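Long-range contacts in alpha,alpha-trehalose-phosphate synthase (UDP-forming) (Burkholderia xenovorans, PDB 5HXA), which is a glycosyltransferase of family 20, built on the GT-B plan of two Rossmann-like domains: residues K265-V270 against S361-V366; R299-Q304 against P341-N346; V391-Q396 against G406-N411. All coordinates share one frame; numbering follows the deposited sequence.

Contact 1 of 3, residues K265-V270 against S361-V366; sequences KLIMSV and SQVGYV
The carboxamide of Gln362 meets Leu266 through OE1, to which Leu266 N donates over 2.9 Å; the N-H lies in the carbonyl plane, so the bond engages neither face of the amide. A bend at chi2 (73°) folds the Gln362 chain back to bring OE1 there. The side chains of Gln362 and Lys265 cross at about a right angle, Gln362 CG lying 3.8 Å from Lys265 CD. The other flat group, the Tyr365 ring, is approached obliquely by Ile267 CG2, 3.8 Å from Tyr365 CD2. Leu422 of helix 415-426 also touches this side chain, and Tyr365 OH bonds to Arg282 O.

Parallel pairing carries the backbones: Val363 N donates to Leu266 O, Met268 N to Val363 O at 2.9 Å, and Tyr365 N to Met268 O. The strands, first and fourth in chain order, lie side by side in the middle of a six-stranded parallel sheet of Rossmann-like order 3-2-1-4-5-6, where the chain crosses back after strand 342-345. Gln362 OE1 serves Leu266 N just before the regular pairing begins, a side chain standing in for a backbone carbonyl.

On the face carrying Met268, Ser361 OG sits against aliphatic carbon, 3.2 Å from Met268 CB and 3.3 Å from Leu266 CD2. Its polarity is answered by Leu357 O of helix 351-359. Past the last direct bond, one water accepts from Val270 N and donates to Tyr365 O at 2.7 Å.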
ATOM      1  N   LYS A 265      36.803  -1.593  -5.544  1.00 19.69           N
ATOM      2  CA  LYS A 265      35.723  -0.867  -6.192  1.00 18.33           C
ATOM      3  C   LYS A 265      34.802  -0.292  -5.126  1.00 20.96           C
ATOM      4  O   LYS A 265      34.646  -0.875  -4.055  1.00 20.80           O
ATOM      5  CB  LYS A 265      34.938  -1.789  -7.120  1.00 22.40           C
ATOM      6  CG  LYS A 265      35.803  -2.468  -8.163  1.00 29.70           C
ATOM      7  CD  LYS A 265      35.739  -1.732  -9.462  1.00 35.27           C
ATOM      8  CE  LYS A 265      36.331  -2.567 -10.593  1.00 39.46           C
ATOM      9  NZ  LYS A 265      35.996  -1.995 -11.916  1.00 47.58           N
ATOM     10  N   LEU A 266      34.169   0.838  -5.441  1.00 18.87           N
ATOM     11  CA  LEU A 266      33.343   1.591  -4.500  1.00 13.80           C
ATOM     12  C   LEU A 266      31.893   1.625  -4.971  1.00 19.87           C
ATOM     13  O   LEU A 266      31.608   2.099  -6.077  1.00 18.36           O
ATOM     14  CB  LEU A 266      33.884   3.017  -4.350  1.00 19.04           C
ATOM     15  CG  LEU A 266      33.042   4.056  -3.607  1.00 22.45           C
ATOM     16  CD1 LEU A 266      32.752   3.577  -2.193  1.00 21.98           C
ATOM     17  CD2 LEU A 266      33.775   5.403  -3.593  1.00 20.81           C
ATOM     18  N   ILE A 267      30.980   1.142  -4.129  1.00 17.50           N
ATOM     19  CA  ILE A 267      29.542   1.299  -4.341  1.00 14.70           C
ATOM     20  C   ILE A 267      29.074   2.434  -3.445  1.00 18.74           C
ATOM     21  O   ILE A 267      29.275   2.391  -2.231  1.00 23.04           O
ATOM     22  CB  ILE A 267      28.766   0.014  -4.018  1.00 14.20           C
ATOM     23  CG1 ILE A 267      29.312  -1.177  -4.808  1.00 17.25           C
ATOM     24  CG2 ILE A 267      27.271   0.216  -4.322  1.00 18.71           C
ATOM     25  CD1 ILE A 267      28.736  -2.525  -4.334  1.00 20.41           C
ATOM     26  N   MET A 268      28.461   3.453  -4.030  1.00 18.02           N
ATOM     27  CA  MET A 268      28.083   4.645  -3.289  1.00 14.09           C
ATOM     28  C   MET A 268      26.564   4.730  -3.196  1.00 17.41           C
ATOM     29  O   MET A 268      25.861   4.605  -4.205  1.00 15.22           O
ATOM     30  CB  MET A 268      28.661   5.894  -3.957  1.00 15.86           C
ATOM     31  CG  MET A 268      28.189   7.185  -3.351  1.00 23.80           C
ATOM     32  SD  MET A 268      28.895   7.379  -1.705  1.00 31.50           S
ATOM     33  CE  MET A 268      30.615   7.656  -2.120  1.00 23.11           C
ATOM     34  N   SER A 269      26.069   4.968  -1.986  1.00 15.84           N
ATOM     35  CA  SER A 269      24.643   5.058  -1.706  1.00 15.00           C
ATOM     36  C   SER A 269      24.433   6.260  -0.799  1.00 20.36           C
ATOM     37  O   SER A 269      25.083   6.370   0.248  1.00 20.46           O
ATOM     38  CB  SER A 269      24.160   3.746  -1.062  1.00 18.67           C
ATOM     39  OG  SER A 269      22.827   3.829  -0.611  1.00 25.32           O
ATOM     40  N   VAL A 270      23.585   7.199  -1.218  1.00 15.56           N
ATOM     41  CA  VAL A 270      23.360   8.435  -0.468  1.00 16.52           C
ATOM     42  C   VAL A 270      21.854   8.648  -0.373  1.00 23.47           C
ATOM     43  O   VAL A 270      21.175   8.729  -1.402  1.00 21.21           O
ATOM     44  CB  VAL A 270      24.035   9.649  -1.140  1.00 20.16           C
ATOM     45  CG1 VAL A 270      23.792  10.926  -0.327  1.00 19.52           C
ATOM     46  CG2 VAL A 270      25.535   9.411  -1.346  1.00 20.35           C
ATOM     47  N   SER A 361      33.052   6.970  -7.611  1.00 20.12           N
ATOM     48  CA  SER A 361      32.360   5.729  -7.281  1.00 22.09           C
ATOM     49  C   SER A 361      32.029   4.934  -8.538  1.00 25.95           C
ATOM     50  O   SER A 361      31.360   5.445  -9.442  1.00 25.95           O
ATOM     51  CB  SER A 361      31.071   6.024  -6.512  1.00 22.75           C
ATOM     52  OG  SER A 361      31.336   6.837  -5.370  1.00 29.33           O
ATOM     53  N   GLN A 362      32.443   3.665  -8.559  1.00 15.18           N
ATOM     54  CA  GLN A 362      32.192   2.805  -9.717  1.00 21.06           C
ATOM     55  C   GLN A 362      30.736   2.367  -9.838  1.00 21.26           C
ATOM     56  O   GLN A 362      30.304   2.013 -10.942  1.00 19.87           O
ATOM     57  CB  GLN A 362      33.079   1.556  -9.670  1.00 19.10           C
ATOM     58  CG  GLN A 362      34.553   1.814  -9.998  1.00 25.00           C
ATOM     59  CD  GLN A 362      35.304   2.541  -8.886  1.00 29.17           C
ATOM     60  OE1 GLN A 362      35.039   2.353  -7.695  1.00 21.33           O
ATOM     61  NE2 GLN A 362      36.240   3.387  -9.278  1.00 37.35           N
ATOM     62  N   VAL A 363      29.976   2.349  -8.744  1.00 20.45           N
ATOM     63  CA  VAL A 363      28.560   1.976  -8.785  1.00 16.16           C
ATOM     64  C   VAL A 363      27.772   3.002  -7.992  1.00 18.79           C
ATOM     65  O   VAL A 363      28.178   3.370  -6.885  1.00 17.25           O
ATOM     66  CB  VAL A 363      28.302   0.566  -8.217  1.00 12.65           C
ATOM     67  CG1 VAL A 363      26.792   0.211  -8.320  1.00 13.80           C
ATOM     68  CG2 VAL A 363      29.150  -0.477  -8.954  1.00 13.43           C
ATOM     69  N   GLY A 364      26.670   3.486  -8.567  1.00 15.45           N
ATOM     70  CA  GLY A 364      25.730   4.329  -7.850  1.00 12.90           C
ATOM     71  C   GLY A 364      24.507   3.494  -7.524  1.00 16.59           C
ATOM     72  O   GLY A 364      23.864   2.951  -8.420  1.00 17.50           O
ATOM     73  N   TYR A 365      24.215   3.365  -6.233  1.00 17.45           N
ATOM     74  CA  TYR A 365      23.267   2.372  -5.710  1.00 17.17           C
ATOM     75  C   TYR A 365      22.055   3.137  -5.193  1.00 17.37           C
ATOM     76  O   TYR A 365      22.048   3.621  -4.059  1.00 17.76           O
ATOM     77  CB  TYR A 365      23.962   1.549  -4.616  1.00 18.17           C
ATOM     78  CG  TYR A 365      23.282   0.282  -4.108  1.00 18.22           C
ATOM     79  CD1 TYR A 365      22.197  -0.307  -4.772  1.00 15.36           C
ATOM     80  CD2 TYR A 365      23.749  -0.326  -2.949  1.00 18.62           C
ATOM     81  CE1 TYR A 365      21.605  -1.489  -4.265  1.00 15.69           C
ATOM     82  CE2 TYR A 365      23.189  -1.484  -2.454  1.00 19.06           C
ATOM     83  CZ  TYR A 365      22.125  -2.057  -3.100  1.00 17.75           C
ATOM     84  OH  TYR A 365      21.609  -3.201  -2.548  1.00 21.39           O
ATOM     85  N   VAL A 366      21.030   3.265  -6.046  1.00 18.12           N
ATOM     86  CA  VAL A 366      19.897   4.149  -5.774  1.00 17.32           C
ATOM     87  C   VAL A 366      18.599   3.365  -5.921  1.00 14.19           C
ATOM     88  O   VAL A 366      17.962   3.401  -6.977  1.00 16.81           O
ATOM     89  CB  VAL A 366      19.910   5.376  -6.718  1.00 18.72           C
ATOM     90  CG1 VAL A 366      18.837   6.374  -6.299  1.00 18.83           C
ATOM     91  CG2 VAL A 366      21.296   6.068  -6.716  1.00 14.95           C
TER
HETATM   92  O   HOH W   1      21.638   6.185  -3.225  1.00 31.94           O

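Contact 2 of 3, residues R299-Q304 against P341-N346; sequences RVSLVQ and PIQYLN
Leu302 O is held by two groups of the 341-346 segment: Gln343 N donates to it at 2.8 Å, and the CA-H of Ile342 makes a second, weaker contact, with Ile342 CA at 3.3 Å. The same carbonyl pattern recurs two residues further along, where Gln304 O takes the N-H of Leu345 and faces Tyr344 CA. In the reverse direction Leu302 N donates to Pro341 O with an almost straight N-H...O angle of 174°, and Gln304 N to Gln343 O.

These are the two strands of a beta-alpha-beta unit, joined by helix 314-334. One face carries Leu302 and Ile342 side by side, Leu302 CD2 lying 4.1 Å from Ile342 CG1, with Phe286 of helix 279-292 against both. On the other face Val303 CG2 rests 4.1 Å from Gln343 CB, and Val303 CG1 is 4.0 Å from Leu345 CD1. The extended Gln343 chain runs on toward a water that also meets Ser301 OG.

Polar ends find partners beyond the pair: Gln304 OE1 bonds to Ser269 OG, and Tyr344 OH to Glu324. Cohesion between the segments themselves rests on four direct backbone bonds, weaker CA-H...O contacts, aliphatic packing and that water, with no charged pair involved.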
ATOM      1  N   ARG A 299      37.518  -6.614  -1.973  1.00 21.62           N
ATOM      2  CA  ARG A 299      37.732  -5.961  -3.259  1.00 25.15           C
ATOM      3  C   ARG A 299      36.639  -4.964  -3.595  1.00 19.61           C
ATOM      4  O   ARG A 299      36.691  -4.323  -4.652  1.00 22.48           O
ATOM      5  CB  ARG A 299      37.846  -7.011  -4.368  1.00 22.68           C
ATOM      6  CG  ARG A 299      39.026  -7.949  -4.120  1.00 30.93           C
ATOM      7  CD  ARG A 299      39.452  -8.670  -5.374  1.00 42.70           C
ATOM      8  NE  ARG A 299      40.805  -9.194  -5.226  1.00 62.41           N
ATOM      9  CZ  ARG A 299      41.094 -10.392  -4.730  1.00 73.16           C
ATOM     10  NH1 ARG A 299      40.119 -11.204  -4.344  1.00 74.02           N
ATOM     11  NH2 ARG A 299      42.359 -10.780  -4.628  1.00 77.41           N
ATOM     12  N   VAL A 300      35.664  -4.801  -2.711  1.00 19.40           N
ATOM     13  CA  VAL A 300      34.581  -3.848  -2.906  1.00 19.01           C
ATOM     14  C   VAL A 300      34.157  -3.374  -1.527  1.00 20.38           C
ATOM     15  O   VAL A 300      34.229  -4.126  -0.553  1.00 20.68           O
ATOM     16  CB  VAL A 300      33.390  -4.476  -3.668  1.00 19.73           C
ATOM     17  CG1 VAL A 300      32.808  -5.662  -2.883  1.00 18.63           C
ATOM     18  CG2 VAL A 300      32.300  -3.423  -3.940  1.00 16.84           C
ATOM     19  N   SER A 301      33.723  -2.118  -1.443  1.00 17.35           N
ATOM     20  CA  SER A 301      33.096  -1.605  -0.238  1.00 16.71           C
ATOM     21  C   SER A 301      31.828  -0.853  -0.596  1.00 21.09           C
ATOM     22  O   SER A 301      31.705  -0.280  -1.684  1.00 18.69           O
ATOM     23  CB  SER A 301      34.020  -0.662   0.541  1.00 22.52           C
ATOM     24  OG  SER A 301      35.260  -1.278   0.813  1.00 27.50           O
ATOM     25  N   LEU A 302      30.896  -0.842   0.344  1.00 17.75           N
ATOM     26  CA  LEU A 302      29.687  -0.043   0.243  1.00 16.23           C
ATOM     27  C   LEU A 302      29.821   1.151   1.175  1.00 18.28           C
ATOM     28  O   LEU A 302      29.951   0.980   2.391  1.00 17.61           O
ATOM     29  CB  LEU A 302      28.460  -0.871   0.614  1.00 15.05           C
ATOM     30  CG  LEU A 302      27.154  -0.100   0.772  1.00 19.59           C
ATOM     31  CD1 LEU A 302      26.728   0.537  -0.574  1.00 17.52           C
ATOM     32  CD2 LEU A 302      26.083  -1.044   1.310  1.00 15.43           C
ATOM     33  N   VAL A 303      29.774   2.358   0.619  1.00 15.50           N
ATOM     34  CA  VAL A 303      29.676   3.559   1.436  1.00 16.39           C
ATOM     35  C   VAL A 303      28.217   3.993   1.432  1.00 22.29           C
ATOM     36  O   VAL A 303      27.618   4.169   0.364  1.00 19.49           O
ATOM     37  CB  VAL A 303      30.599   4.677   0.928  1.00 16.67           C
ATOM     38  CG1 VAL A 303      30.270   5.988   1.633  1.00 18.41           C
ATOM     39  CG2 VAL A 303      32.065   4.311   1.192  1.00 17.56           C
ATOM     40  N   GLN A 304      27.632   4.121   2.620  1.00 19.81           N
ATOM     41  CA  GLN A 304      26.284   4.655   2.787  1.00 18.41           C
ATOM     42  C   GLN A 304      26.401   5.966   3.537  1.00 20.31           C
ATOM     43  O   GLN A 304      26.782   5.980   4.713  1.00 17.33           O
ATOM     44  CB  GLN A 304      25.373   3.701   3.560  1.00 16.28           C
ATOM     45  CG  GLN A 304      24.019   4.352   3.900  1.00 17.62           C
ATOM     46  CD  GLN A 304      23.139   4.472   2.653  1.00 18.27           C
ATOM     47  OE1 GLN A 304      22.875   3.476   1.980  1.00 17.26           O
ATOM     48  NE2 GLN A 304      22.714   5.691   2.327  1.00 18.23           N
ATOM     49  N   PRO A 341      33.327  -3.950   5.262  1.00 20.21           N
ATOM     50  CA  PRO A 341      32.459  -4.040   4.067  1.00 16.72           C
ATOM     51  C   PRO A 341      31.532  -2.849   3.861  1.00 17.87           C
ATOM     52  O   PRO A 341      31.411  -2.358   2.735  1.00 16.49           O
ATOM     53  CB  PRO A 341      31.664  -5.333   4.323  1.00 14.37           C
ATOM     54  CG  PRO A 341      32.620  -6.186   5.111  1.00 17.28           C
ATOM     55  CD  PRO A 341      33.313  -5.200   6.046  1.00 17.11           C
ATOM     56  N   ILE A 342      30.854  -2.394   4.910  1.00 16.57           N
ATOM     57  CA  ILE A 342      29.900  -1.288   4.839  1.00 19.11           C
ATOM     58  C   ILE A 342      30.445  -0.138   5.675  1.00 18.91           C
ATOM     59  O   ILE A 342      30.589  -0.266   6.896  1.00 17.52           O
ATOM     60  CB  ILE A 342      28.508  -1.698   5.348  1.00 19.01           C
ATOM     61  CG1 ILE A 342      27.934  -2.841   4.498  1.00 16.61           C
ATOM     62  CG2 ILE A 342      27.572  -0.477   5.376  1.00 16.75           C
ATOM     63  CD1 ILE A 342      26.542  -3.311   4.974  1.00 15.35           C
ATOM     64  N   GLN A 343      30.738   0.978   5.028  1.00 18.23           N
ATOM     65  CA  GLN A 343      31.143   2.191   5.717  1.00 18.30           C
ATOM     66  C   GLN A 343      29.932   3.099   5.785  1.00 20.74           C
ATOM     67  O   GLN A 343      29.556   3.717   4.787  1.00 18.32           O
ATOM     68  CB  GLN A 343      32.294   2.888   4.999  1.00 20.06           C
ATOM     69  CG  GLN A 343      33.620   2.186   5.142  1.00 21.41           C
ATOM     70  CD  GLN A 343      34.701   2.940   4.425  1.00 28.33           C
ATOM     71  OE1 GLN A 343      35.051   4.061   4.804  1.00 30.82           O
ATOM     72  NE2 GLN A 343      35.210   2.354   3.366  1.00 18.70           N
ATOM     73  N   TYR A 344      29.343   3.187   6.963  1.00 18.48           N
ATOM     74  CA  TYR A 344      28.124   3.946   7.192  1.00 18.90           C
ATOM     75  C   TYR A 344      28.493   5.267   7.850  1.00 19.46           C
ATOM     76  O   TYR A 344      29.197   5.281   8.865  1.00 19.19           O
ATOM     77  CB  TYR A 344      27.184   3.126   8.077  1.00 18.87           C
ATOM     78  CG  TYR A 344      26.050   3.876   8.747  1.00 23.00           C
ATOM     79  CD1 TYR A 344      24.983   4.376   8.007  1.00 24.89           C
ATOM     80  CD2 TYR A 344      26.034   4.050  10.130  1.00 22.19           C
ATOM     81  CE1 TYR A 344      23.928   5.051   8.632  1.00 26.24           C
ATOM     82  CE2 TYR A 344      24.989   4.721  10.765  1.00 22.59           C
ATOM     83  CZ  TYR A 344      23.938   5.211  10.008  1.00 26.99           C
ATOM     84  OH  TYR A 344      22.908   5.870  10.638  1.00 33.73           O
ATOM     85  N   LEU A 345      28.038   6.379   7.263  1.00 18.44           N
ATOM     86  CA  LEU A 345      28.362   7.714   7.763  1.00 18.84           C
ATOM     87  C   LEU A 345      27.081   8.521   7.911  1.00 21.84           C
ATOM     88  O   LEU A 345      26.347   8.720   6.934  1.00 18.06           O
ATOM     89  CB  LEU A 345      29.343   8.444   6.833  1.00 23.93           C
ATOM     90  CG  LEU A 345      30.745   7.845   6.665  1.00 27.79           C
ATOM     91  CD1 LEU A 345      30.747   6.858   5.533  1.00 29.27           C
ATOM     92  CD2 LEU A 345      31.759   8.939   6.393  1.00 30.97           C
ATOM     93  N   ASN A 346      26.829   8.998   9.120  1.00 20.12           N
ATOM     94  CA  ASN A 346      25.623   9.753   9.437  1.00 25.71           C
ATOM     95  C   ASN A 346      25.981  11.239   9.473  1.00 29.97           C
ATOM     96  O   ASN A 346      26.138  11.853  10.523  1.00 41.58           O
ATOM     97  CB  ASN A 346      25.032   9.252  10.762  1.00 24.33           C
ATOM     98  CG  ASN A 346      23.698   9.879  11.087  1.00 47.43           C
ATOM     99  OD1 ASN A 346      23.357  10.068  12.252  1.00 53.99           O
ATOM    100  ND2 ASN A 346      22.928  10.201  10.056  1.00 63.85           N
TER
HETATM  101  O   HOH W   2      35.664  -0.144   3.220  1.00 23.80           O

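Contact 3 of 3, residues V391-Q396 against G406-N411; sequences VLVLSQ and GALVVN. With EDO (1,2-ethanediol), chain D.
The strands 391-395 and 408-410 run parallel, their short axes 25° apart and 4.6 Å at closest approach. They are the fifth and last strands of the Rossmann-like 3-2-1-4-5-6 sheet, and 408-410 is its edge within the chain. The nine residues linking the segments include no helix, so the pair lacks the helical crossover of a beta-alpha-beta unit. Four bonds alternate across: Leu408 N to Leu392 O, Leu394 N to Leu408 O, Val410 N to Leu394 O at 2.8 Å, and Gln396 N to Val410 O. Leu394 O is gripped twice, since the CA-H of Val409 also points at it, with CA 3.2 Å away. Before the pairing starts, a water accepts from Leu392 N and donates to Gly406 O.

Side chains divide between two faces. Leu408 and Val410 share one with Val393; Val391, Leu408 and Val410 touch helix 415-426. Leu408 CD1 meets Val391 CG1 at 4.0 Å, and Val410 CG2 meets Val393 CG1. On the opposite face the Ala407 methyl is touched by two leucines, CB lying 3.8 Å from Leu392 CD2 and 4.0 Å from Leu394 CB; Met440 of helix 430-446 touches both Leu392 and Ala407.

At the C-terminal ends the side-chain amides of Gln396 and Asn411 cross with planes 39° apart. Gln396 NE2 lies 3.3 Å from Asn411 ND2, but both are donors and no bond forms. Asn411 OD1 instead accepts from Phe413 N, which should fix the turn of that amide, and Arg173 of the second subunit packs on Asn411. Gln396 CG sits between the backbone N and the carbonyl carbon (chi1 52°), which lays the chain along Val410 O and Asn411. A 1,2-ethanediol, probably from the crystallisation liquor, donates from its O1 to Gln396 O at 2.9 Å.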
ATOM      1  N   VAL A 391      28.386   2.966 -12.973  1.00 18.04           N
ATOM      2  CA  VAL A 391      27.155   2.304 -13.402  1.00 18.21           C
ATOM      3  C   VAL A 391      26.064   2.597 -12.381  1.00 19.68           C
ATOM      4  O   VAL A 391      26.281   2.431 -11.175  1.00 16.28           O
ATOM      5  CB  VAL A 391      27.360   0.783 -13.541  1.00 18.82           C
ATOM      6  CG1 VAL A 391      26.052   0.078 -13.938  1.00 16.38           C
ATOM      7  CG2 VAL A 391      28.465   0.483 -14.543  1.00 18.44           C
ATOM      8  N   LEU A 392      24.878   2.968 -12.862  1.00 15.19           N
ATOM      9  CA  LEU A 392      23.730   3.233 -11.992  1.00 15.50           C
ATOM     10  C   LEU A 392      22.860   1.985 -11.844  1.00 14.64           C
ATOM     11  O   LEU A 392      22.476   1.358 -12.844  1.00 16.50           O
ATOM     12  CB  LEU A 392      22.879   4.389 -12.545  1.00 15.23           C
ATOM     13  CG  LEU A 392      21.577   4.700 -11.789  1.00 16.67           C
ATOM     14  CD1 LEU A 392      21.822   5.156 -10.341  1.00 14.65           C
ATOM     15  CD2 LEU A 392      20.711   5.737 -12.543  1.00 15.82           C
ATOM     16  N   VAL A 393      22.574   1.618 -10.595  1.00 16.31           N
ATOM     17  CA  VAL A 393      21.595   0.594 -10.243  1.00 16.45           C
ATOM     18  C   VAL A 393      20.410   1.325  -9.617  1.00 16.75           C
ATOM     19  O   VAL A 393      20.574   2.048  -8.623  1.00 18.63           O
ATOM     20  CB  VAL A 393      22.182  -0.457  -9.282  1.00 13.93           C
ATOM     21  CG1 VAL A 393      21.087  -1.456  -8.834  1.00 16.18           C
ATOM     22  CG2 VAL A 393      23.349  -1.201  -9.943  1.00 15.80           C
ATOM     23  N   LEU A 394      19.225   1.147 -10.197  1.00 16.02           N
ATOM     24  CA  LEU A 394      18.093   2.027  -9.942  1.00 19.66           C
ATOM     25  C   LEU A 394      16.817   1.237  -9.673  1.00 17.56           C
ATOM     26  O   LEU A 394      16.486   0.301 -10.406  1.00 18.43           O
ATOM     27  CB  LEU A 394      17.872   2.967 -11.142  1.00 18.88           C
ATOM     28  CG  LEU A 394      16.744   3.991 -11.019  1.00 19.25           C
ATOM     29  CD1 LEU A 394      17.075   5.054  -9.958  1.00 13.83           C
ATOM     30  CD2 LEU A 394      16.546   4.639 -12.373  1.00 18.20           C
ATOM     31  N   SER A 395      16.080   1.659  -8.644  1.00 16.75           N
ATOM     32  CA  SER A 395      14.793   1.054  -8.318  1.00 15.88           C
ATOM     33  C   SER A 395      13.738   1.394  -9.360  1.00 16.06           C
ATOM     34  O   SER A 395      13.658   2.524  -9.838  1.00 15.94           O
ATOM     35  CB  SER A 395      14.305   1.554  -6.954  1.00 15.11           C
ATOM     36  OG  SER A 395      12.945   1.215  -6.772  1.00 25.21           O
ATOM     37  N   GLN A 396      12.873   0.429  -9.662  1.00 16.30           N
ATOM     38  CA  GLN A 396      11.767   0.772 -10.549  1.00 19.57           C
ATOM     39  C   GLN A 396      10.713   1.635  -9.863  1.00 29.37           C
ATOM     40  O   GLN A 396       9.768   2.068 -10.526  1.00 28.86           O
ATOM     41  CB  GLN A 396      11.125  -0.504 -11.116  1.00 22.18           C
ATOM     42  CG  GLN A 396      10.712  -1.543 -10.120  1.00 39.53           C
ATOM     43  CD  GLN A 396      10.513  -2.919 -10.769  1.00 38.20           C
ATOM     44  OE1 GLN A 396      11.085  -3.219 -11.816  1.00 54.41           O
ATOM     45  NE2 GLN A 396       9.695  -3.741 -10.152  1.00 48.13           N
ATOM     46  N   GLY A 406      19.415   3.012 -19.803  1.00 20.42           N
ATOM     47  CA  GLY A 406      20.799   2.650 -19.556  1.00 22.76           C
ATOM     48  C   GLY A 406      21.090   2.327 -18.108  1.00 21.65           C
ATOM     49  O   GLY A 406      22.119   1.694 -17.815  1.00 20.72           O
ATOM     50  N   ALA A 407      20.222   2.741 -17.187  1.00 16.76           N
ATOM     51  CA  ALA A 407      20.353   2.289 -15.806  1.00 17.50           C
ATOM     52  C   ALA A 407      20.038   0.801 -15.728  1.00 15.07           C
ATOM     53  O   ALA A 407      19.207   0.289 -16.480  1.00 17.57           O
ATOM     54  CB  ALA A 407      19.395   3.058 -14.890  1.00 19.13           C
ATOM     55  N   LEU A 408      20.691   0.103 -14.792  1.00 16.66           N
ATOM     56  CA  LEU A 408      20.266  -1.250 -14.430  1.00 18.72           C
ATOM     57  C   LEU A 408      19.077  -1.125 -13.480  1.00 19.08           C
ATOM     58  O   LEU A 408      19.237  -0.766 -12.310  1.00 15.85           O
ATOM     59  CB  LEU A 408      21.409  -2.043 -13.795  1.00 14.44           C
ATOM     60  CG  LEU A 408      22.621  -2.353 -14.689  1.00 18.81           C
ATOM     61  CD1 LEU A 408      23.681  -3.120 -13.895  1.00 16.08           C
ATOM     62  CD2 LEU A 408      22.226  -3.135 -15.966  1.00 16.12           C
ATOM     63  N   VAL A 409      17.887  -1.408 -13.980  1.00 18.88           N
ATOM     64  CA  VAL A 409      16.666  -1.171 -13.225  1.00 18.33           C
ATOM     65  C   VAL A 409      16.288  -2.454 -12.505  1.00 20.44           C
ATOM     66  O   VAL A 409      16.304  -3.537 -13.101  1.00 17.22           O
ATOM     67  CB  VAL A 409      15.537  -0.688 -14.153  1.00 18.95           C
ATOM     68  CG1 VAL A 409      14.230  -0.523 -13.384  1.00 19.09           C
ATOM     69  CG2 VAL A 409      15.938   0.636 -14.805  1.00 20.09           C
ATOM     70  N   VAL A 410      15.950  -2.335 -11.216  1.00 16.23           N
ATOM     71  CA  VAL A 410      15.672  -3.492 -10.373  1.00 15.71           C
ATOM     72  C   VAL A 410      14.434  -3.254  -9.516  1.00 18.59           C
ATOM     73  O   VAL A 410      14.028  -2.119  -9.245  1.00 18.08           O
ATOM     74  CB  VAL A 410      16.874  -3.852  -9.460  1.00 17.48           C
ATOM     75  CG1 VAL A 410      18.097  -4.252 -10.305  1.00 18.47           C
ATOM     76  CG2 VAL A 410      17.214  -2.690  -8.503  1.00 16.69           C
ATOM     77  N   ASN A 411      13.831  -4.364  -9.100  1.00 17.02           N
ATOM     78  CA  ASN A 411      12.761  -4.356  -8.114  1.00 18.23           C
ATOM     79  C   ASN A 411      13.414  -4.479  -6.741  1.00 21.10           C
ATOM     80  O   ASN A 411      14.001  -5.529  -6.442  1.00 21.60           O
ATOM     81  CB  ASN A 411      11.812  -5.517  -8.364  1.00 17.75           C
ATOM     82  CG  ASN A 411      10.601  -5.497  -7.446  1.00 22.34           C
ATOM     83  OD1 ASN A 411      10.639  -4.934  -6.343  1.00 21.28           O
ATOM     84  ND2 ASN A 411       9.531  -6.124  -7.889  1.00 20.21           N
TER
HETATM   85  C1  EDO D 503       9.647   1.902 -14.030  1.00 64.10           C
HETATM   86  O1  EDO D 503       9.990   3.052 -13.238  1.00 59.78           O
HETATM   87  C2  EDO D 503      10.853   0.979 -14.196  1.00 59.08           C
HETATM   88  O2  EDO D 503      11.110   0.667 -15.575  1.00 54.12           O
HETATM   89  O   HOH W   3      24.562   2.698 -15.843  1.00 22.22           O

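All three contacts pair parallel strands of a single sheet. Contact 1 is its middle seam, and contacts 2 and 3 close it at the two margins, their nearest atoms about 10 Å apart. Contact 2 joins contact 1 through neighbouring strands 265-270 and 300-305, with Leu266 CD1 packed on Val303 CG2. Contact 3 joins on the other flank, where Gly364 N and O pair with Val391 O and Val393 N. Each is largely buried with some exposure: Lys265 and Gln362 partly in contact 1, Gln343, Tyr344 and Leu345 partly in contact 2, Val409 fully in contact 3. Contact 1 alone adds a side-chain carbonyl to its direct cross-strand bonds; contact 3 alone lies within reach of the second subunit.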